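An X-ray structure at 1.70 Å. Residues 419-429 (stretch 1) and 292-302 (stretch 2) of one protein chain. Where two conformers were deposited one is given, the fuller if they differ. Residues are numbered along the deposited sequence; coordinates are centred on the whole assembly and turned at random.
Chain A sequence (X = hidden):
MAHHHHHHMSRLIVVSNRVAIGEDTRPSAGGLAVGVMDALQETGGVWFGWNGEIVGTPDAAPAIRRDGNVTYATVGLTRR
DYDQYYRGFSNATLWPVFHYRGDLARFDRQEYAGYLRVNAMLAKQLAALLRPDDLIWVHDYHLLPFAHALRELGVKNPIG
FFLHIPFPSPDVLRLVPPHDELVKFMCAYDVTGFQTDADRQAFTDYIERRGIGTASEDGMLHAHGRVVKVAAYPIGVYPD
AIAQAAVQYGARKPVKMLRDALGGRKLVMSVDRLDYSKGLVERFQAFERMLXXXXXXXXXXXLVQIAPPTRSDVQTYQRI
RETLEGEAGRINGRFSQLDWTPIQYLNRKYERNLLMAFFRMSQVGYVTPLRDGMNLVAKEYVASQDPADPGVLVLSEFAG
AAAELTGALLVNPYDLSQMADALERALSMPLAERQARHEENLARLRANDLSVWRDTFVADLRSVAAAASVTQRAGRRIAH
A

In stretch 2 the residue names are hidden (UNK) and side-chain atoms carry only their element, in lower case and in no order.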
ATOM      1  N   MET A 419      16.016   6.015  12.729  1.00 10.67           N
ATOM      2  CA  MET A 419      15.410   7.094  13.507  1.00  8.75           C
ATOM      3  C   MET A 419      16.210   7.386  14.764  1.00 11.32           C
ATOM      4  O   MET A 419      16.436   8.558  15.101  1.00 13.19           O
ATOM      5  CB  MET A 419      13.966   6.753  13.861  1.00 12.46           C
ATOM      6  CG  MET A 419      13.068   6.749  12.639  1.00 14.58           C
ATOM      7  SD  MET A 419      11.483   7.579  12.978  1.00 15.46           S
ATOM      8  CE  MET A 419      10.714   6.393  14.073  1.00 14.07           C
ATOM      9  N   ALA A 420      16.643   6.343  15.470  1.00 10.97           N
ATOM     10  CA  ALA A 420      17.474   6.554  16.655  1.00 12.84           C
ATOM     11  C   ALA A 420      18.765   7.286  16.307  1.00 11.60           C
ATOM     12  O   ALA A 420      19.176   8.210  17.027  1.00 12.87           O
ATOM     13  CB  ALA A 420      17.782   5.220  17.331  1.00  9.94           C
ATOM     14  N   ASP A 421      19.428   6.879  15.219  1.00 11.81           N
ATOM     15  CA  ASP A 421      20.660   7.546  14.809  1.00 13.39           C
ATOM     16  C   ASP A 421      20.397   9.009  14.465  1.00 11.91           C
ATOM     17  O   ASP A 421      21.231   9.879  14.742  1.00 13.02           O
ATOM     18  CB  ASP A 421      21.285   6.837  13.604  1.00 14.80           C
ATOM     19  CG  ASP A 421      21.818   5.445  13.930  1.00 22.86           C
ATOM     20  OD1 ASP A 421      22.000   5.101  15.123  1.00 18.87           O
ATOM     21  OD2 ASP A 421      22.070   4.693  12.967  1.00 19.32           O
ATOM     22  N   ALA A 422      19.253   9.296  13.834  1.00 14.20           N
ATOM     23  CA  ALA A 422      18.934  10.676  13.468  1.00 12.41           C
ATOM     24  C   ALA A 422      18.677  11.532  14.701  1.00 13.07           C
ATOM     25  O   ALA A 422      19.094  12.694  14.755  1.00 11.15           O
ATOM     26  CB  ALA A 422      17.724  10.709  12.537  1.00 10.50           C
ATOM     27  N   LEU A 423      18.007  10.971  15.706  1.00 11.04           N
ATOM     28  CA  LEU A 423      17.836  11.690  16.965  1.00 10.54           C
ATOM     29  C   LEU A 423      19.183  12.019  17.597  1.00 11.16           C
ATOM     30  O   LEU A 423      19.413  13.150  18.051  1.00 11.68           O
ATOM     31  CB  LEU A 423      16.991  10.866  17.931  1.00 10.12           C
ATOM     32  CG  LEU A 423      15.490  10.721  17.604  1.00  9.91           C
ATOM     33  CD1 LEU A 423      14.887   9.677  18.520  1.00 11.56           C
ATOM     34  CD2 LEU A 423      14.748  12.051  17.750  1.00 12.59           C
ATOM     35  N   GLU A 424      20.089  11.030  17.654  1.00 10.54           N
ATOM     36  CA  GLU A 424      21.400  11.280  18.244  1.00 14.27           C
ATOM     37  C   GLU A 424      22.158  12.340  17.455  1.00 14.57           C
ATOM     38  O   GLU A 424      22.771  13.242  18.039  1.00 13.75           O
ATOM     39  CB  GLU A 424      22.203   9.981  18.311  1.00 13.43           C
ATOM     40  CG  GLU A 424      23.549  10.154  19.009  1.00 21.68           C
ATOM     41  CD  GLU A 424      24.353   8.864  19.053  1.00 35.36           C
ATOM     42  OE1 GLU A 424      23.838   7.820  18.592  1.00 35.93           O
ATOM     43  OE2 GLU A 424      25.500   8.900  19.547  1.00 35.76           O
ATOM     44  N   ARG A 425      22.105  12.258  16.124  1.00 10.54           N
ATOM     45  CA  ARG A 425      22.780  13.242  15.291  1.00 10.29           C
ATOM     46  C   ARG A 425      22.178  14.627  15.490  1.00 13.72           C
ATOM     47  O   ARG A 425      22.902  15.624  15.605  1.00 13.26           O
ATOM     48  CB  ARG A 425      22.684  12.838  13.824  1.00 13.21           C
ATOM     49  CG  ARG A 425      23.336  13.838  12.912  1.00 13.55           C
ATOM     50  CD  ARG A 425      23.479  13.337  11.495  1.00 17.01           C
ATOM     51  NE  ARG A 425      24.013  14.391  10.641  1.00 16.68           N
ATOM     52  CZ  ARG A 425      24.002  14.355   9.320  1.00 20.81           C
ATOM     53  NH1 ARG A 425      23.490  13.296   8.680  1.00 19.71           N
ATOM     54  NH2 ARG A 425      24.504  15.383   8.645  1.00 19.45           N
ATOM     55  N   ALA A 426      20.848  14.698  15.546  1.00 11.96           N
ATOM     56  CA  ALA A 426      20.172  15.976  15.761  1.00 10.36           C
ATOM     57  C   ALA A 426      20.582  16.614  17.087  1.00 15.91           C
ATOM     58  O   ALA A 426      20.819  17.828  17.159  1.00 14.20           O
ATOM     59  CB  ALA A 426      18.661  15.764  15.719  1.00 10.83           C
ATOM     60  N   LEU A 427      20.652  15.815  18.151  1.00 10.39           N
ATOM     61  CA  LEU A 427      20.935  16.366  19.470  1.00 12.86           C
ATOM     62  C   LEU A 427      22.352  16.911  19.574  1.00 14.55           C
ATOM     63  O   LEU A 427      22.600  17.826  20.366  1.00 17.18           O
ATOM     64  CB  LEU A 427      20.699  15.304  20.545  1.00 11.64           C
ATOM     65  CG  LEU A 427      19.243  14.950  20.867  1.00 12.79           C
ATOM     66  CD1 LEU A 427      19.145  13.615  21.597  1.00 16.06           C
ATOM     67  CD2 LEU A 427      18.550  16.090  21.657  1.00 12.08           C
ATOM     68  N   SER A 428      23.301  16.370  18.813  1.00 13.94           N
ATOM     69  CA  SER A 428      24.691  16.797  18.882  0.61 17.03           C
ATOM     70  C   SER A 428      25.113  17.663  17.701  1.00 17.65           C
ATOM     71  O   SER A 428      26.294  18.005  17.596  1.00 15.70           O
ATOM     72  CB  SER A 428      25.606  15.574  18.997  0.61 21.52           C
ATOM     73  OG  SER A 428      25.542  15.016  20.300  0.61 22.78           O
ATOM     74  N   MET A 429      24.182  18.037  16.822  1.00 13.57           N
ATOM     75  CA  MET A 429      24.561  18.697  15.578  1.00 11.80           C
ATOM     76  C   MET A 429      25.216  20.050  15.849  1.00 12.14           C
ATOM     77  O   MET A 429      24.665  20.864  16.610  1.00 13.86           O
ATOM     78  CB  MET A 429      23.342  18.878  14.667  1.00 10.80           C
ATOM     79  CG  MET A 429      23.742  19.314  13.264  1.00 10.95           C
ATOM     80  SD  MET A 429      22.338  19.476  12.164  1.00 13.36           S
ATOM     81  CE  MET A 429      21.896  17.748  11.886  1.00  8.80           C
ATOM     82  N   UNK A 292      19.471   3.620  24.603  1.00 14.56           N
ATOM     83  CA  UNK A 292      20.241   2.394  24.805  1.00 14.60           C
ATOM     84  C   UNK A 292      21.570   2.451  24.061  1.00 20.76           C
ATOM     85  O   UNK A 292      22.601   2.010  24.586  1.00 20.71           O
ATOM     86  c   UNK A 292      19.420   1.191  24.341  1.00 14.75           C
ATOM     87  N   UNK A 293      21.564   2.995  22.839  1.00 19.50           N
ATOM     88  CA  UNK A 293      22.768   3.023  22.008  1.00 19.71           C
ATOM     89  C   UNK A 293      23.759   4.080  22.471  1.00 23.50           C
ATOM     90  O   UNK A 293      24.971   3.904  22.308  1.00 21.87           O
ATOM     91  o   UNK A 293      21.661   1.032  20.373  1.00 28.15           O
ATOM     92  c   UNK A 293      22.408   3.300  20.546  1.00 22.83           C
ATOM     93  c   UNK A 293      21.639   2.172  19.901  1.00 27.44           C
ATOM     94  n   UNK A 293      20.964   2.480  18.797  1.00 28.80           N
ATOM     95  N   UNK A 294      23.269   5.188  23.015  1.00 21.26           N
ATOM     96  CA  UNK A 294      24.100   6.324  23.412  1.00 17.97           C
ATOM     97  C   UNK A 294      23.743   6.637  24.855  1.00 20.52           C
ATOM     98  O   UNK A 294      23.023   7.608  25.137  1.00 22.21           O
ATOM     99  c   UNK A 294      23.871   7.529  22.497  1.00 20.16           C
ATOM    100  N   UNK A 295      24.206   5.815  25.800  1.00 21.85           N
ATOM    101  CA  UNK A 295      23.732   5.965  27.182  1.00 22.49           C
ATOM    102  C   UNK A 295      24.163   7.259  27.834  1.00 22.34           C
ATOM    103  O   UNK A 295      23.592   7.621  28.869  1.00 19.67           O
ATOM    104  c   UNK A 295      24.325   4.743  27.896  1.00 25.15           C
ATOM    105  c   UNK A 295      25.087   4.644  25.634  1.00 18.63           C
ATOM    106  c   UNK A 295      25.462   4.304  27.036  1.00 28.61           C
ATOM    107  N   UNK A 296      25.133   7.975  27.261  1.00 23.22           N
ATOM    108  CA  UNK A 296      25.458   9.301  27.752  1.00 20.48           C
ATOM    109  C   UNK A 296      24.306  10.276  27.655  1.00 21.26           C
ATOM    110  O   UNK A 296      24.302  11.290  28.358  1.00 19.92           O
ATOM    111  N   UNK A 297      23.321   9.991  26.803  1.00 16.79           N
ATOM    112  CA  UNK A 297      22.147  10.848  26.720  1.00 13.15           C
ATOM    113  C   UNK A 297      21.145  10.597  27.837  1.00 14.86           C
ATOM    114  O   UNK A 297      20.229  11.410  28.023  1.00 18.06           O
ATOM    115  c   UNK A 297      22.961  13.405  23.255  1.00 20.90           C
ATOM    116  c   UNK A 297      22.132  11.569  24.341  1.00 17.29           C
ATOM    117  c   UNK A 297      22.851  11.174  23.250  1.00 19.83           C
ATOM    118  c   UNK A 297      21.467  10.691  25.353  1.00 16.91           C
ATOM    119  c   UNK A 297      21.944  15.312  24.955  1.00 19.16           C
ATOM    120  c   UNK A 297      23.223  14.754  22.977  1.00 19.54           C
ATOM    121  c   UNK A 297      22.712  15.685  23.835  1.00 17.31           C
ATOM    122  n   UNK A 297      23.344  12.275  22.585  1.00 22.39           N
ATOM    123  c   UNK A 297      22.200  12.996  24.373  1.00 16.93           C
ATOM    124  c   UNK A 297      21.676  13.973  25.231  1.00 16.18           C
ATOM    125  N   UNK A 298      21.283   9.502  28.574  1.00 18.27           N
ATOM    126  CA  UNK A 298      20.364   9.224  29.668  1.00 15.33           C
ATOM    127  C   UNK A 298      20.484  10.290  30.746  1.00 15.54           C
ATOM    128  O   UNK A 298      21.584  10.601  31.211  1.00 18.62           O
ATOM    129  n   UNK A 298      20.860   4.436  28.894  1.00 19.17           N
ATOM    130  c   UNK A 298      20.181   6.726  29.286  1.00 14.11           C
ATOM    131  c   UNK A 298      20.496   5.336  29.802  1.00 18.13           C
ATOM    132  c   UNK A 298      20.646   7.830  30.238  1.00 14.25           C
ATOM    133  o   UNK A 298      20.433   5.079  31.004  1.00 20.43           O
ATOM    134  N   UNK A 299      19.343  10.869  31.124  1.00 14.75           N
ATOM    135  CA  UNK A 299      19.323  11.968  32.066  1.00 18.69           C
ATOM    136  C   UNK A 299      19.690  13.319  31.486  1.00 15.68           C
ATOM    137  O   UNK A 299      19.759  14.300  32.241  1.00 16.58           O
ATOM    138  N   UNK A 300      19.946  13.402  30.182  1.00 13.97           N
ATOM    139  CA  UNK A 300      20.377  14.636  29.551  1.00 12.50           C
ATOM    140  C   UNK A 300      19.439  15.094  28.445  1.00 14.30           C
ATOM    141  O   UNK A 300      19.697  16.129  27.824  1.00 15.11           O
ATOM    142  c   UNK A 300      22.826  14.167  30.079  1.00 21.93           C
ATOM    143  c   UNK A 300      21.795  14.483  28.992  1.00 18.32           C
ATOM    144  c   UNK A 300      25.464  16.306  30.369  1.00 66.45           C
ATOM    145  n   UNK A 300      25.963  15.607  31.381  1.00 68.69           N
ATOM    146  n   UNK A 300      24.653  15.723  29.491  1.00 56.91           N
ATOM    147  n   UNK A 300      25.783  17.588  30.233  1.00 66.58           N
ATOM    148  c   UNK A 300      24.243  14.322  29.556  1.00 38.60           C
ATOM    149  N   UNK A 301      18.379  14.339  28.167  1.00 11.98           N
ATOM    150  CA  UNK A 301      17.393  14.700  27.154  1.00 12.75           C
ATOM    151  C   UNK A 301      16.067  14.091  27.580  1.00 13.57           C
ATOM    152  O   UNK A 301      16.028  13.044  28.232  1.00 13.76           O
ATOM    153  c   UNK A 301      16.808  14.624  24.680  1.00 13.21           C
ATOM    154  c   UNK A 301      17.819  14.214  25.743  1.00 13.24           C
ATOM    155  c   UNK A 301      18.011  12.702  25.730  1.00 13.29           C
ATOM    156  N   UNK A 302      14.976  14.757  27.223  1.00 12.91           N
ATOM    157  CA  UNK A 302      13.639  14.231  27.446  1.00 12.64           C
ATOM    158  C   UNK A 302      12.805  14.403  26.189  1.00 13.48           C
ATOM    159  O   UNK A 302      12.943  15.385  25.457  1.00 14.17           O
ATOM    160  o   UNK A 302      13.545  14.653  29.839  1.00 18.59           O
ATOM    161  c   UNK A 302      12.920  14.940  28.601  1.00 16.82           C
TER
HETATM  162  O   HOH W   1      21.337   5.343  17.871  1.00 25.57           O
HETATM  163  O   HOH W   2      24.571  12.812  20.337  1.00 34.64           O

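Position 292 lies in the last part of a helix. Its side chain is a single carbon, out of reach of stretch 1. It is Ala292.

Position 293 has two side-chain carbons, the second carrying one oxygen and one nitrogen, a short amide. Its CB points toward stretch 1, and the amide end comes near Ala420 CB and, through water 1, reaches Asp421 OD1. It is Asn293. Its ND2 comes within 4.4 Å of Ala420 CB. Asn293 ND2 also donates to the oxygen of water 1 (3.0 Å), which in turn donates to Asp421 OD1 (2.8 Å).

Position 294 is the first to leave helical phi/psi. It has one side-chain carbon, CB, which points toward stretch 1 and lies 3.6 Å from Glu424 OE2. It is Ala294.

Position 295 has three carbons that close a ring onto the backbone N. It does not touch stretch 1. Only proline closes such a ring: Pro295.

Position 296 has no side-chain atoms and is Gly296. An ideal CB would find nothing of stretch 1 nearby, so the contact does not demand glycine.

Position 297 has one carbon leading to fused five- and six-membered rings, with eight carbons and one nitrogen in the rings. Leu427 CD1 sits over one face, and Ser428 OG lies at the edge. This is an indole, Trp297. Leu427 CD1 is 4.2 Å from the centroid of the Trp297 six-membered ring, in a CH-pi contact. Leu427 CB is 3.5 Å from Trp297 CZ2. Ser428 OG is 3.6 Å from Trp297 CZ2.

Position 298 has three carbons, the third carrying one oxygen and one nitrogen. It is out of reach of stretch 1. It is Gln298.

Position 299 has no side-chain atoms. Its phi of 79° favours glycine by itself: Gly299.

Position 300 has three carbons, a nitrogen, then a carbon with two more nitrogens. It is out of reach of stretch 1. This guanidinium marks Arg300.

Position 301 has one carbon carrying two others, a beta-branched side chain without oxygen. A terminal carbon meets Leu427 CD2. It is Val301, and its CG2 is 3.8 Å from Leu427 CD2.

Position 302 has one carbon and one oxygen. It is out of reach of stretch 1. It is Ser302, whose OG is hydrogen-bonded elsewhere in the structure.

The contact is a small one, burying 334 Å² in total. Leu427 is its apolar centre, packing against both Trp297 and Val301. No direct hydrogen bond crosses between the stretches; water supplies the polar links. The oxygen of water 2 accepts from Trp297 NE1 (2.6 Å) and donates to Glu424 O (3.0 Å). It also bonds Ser428 OG at 2.4 Å. The indole nitrogen is thus satisfied while the rings pack against the helix.

Stretch 2 (292-302) ANAPGWQGRVS
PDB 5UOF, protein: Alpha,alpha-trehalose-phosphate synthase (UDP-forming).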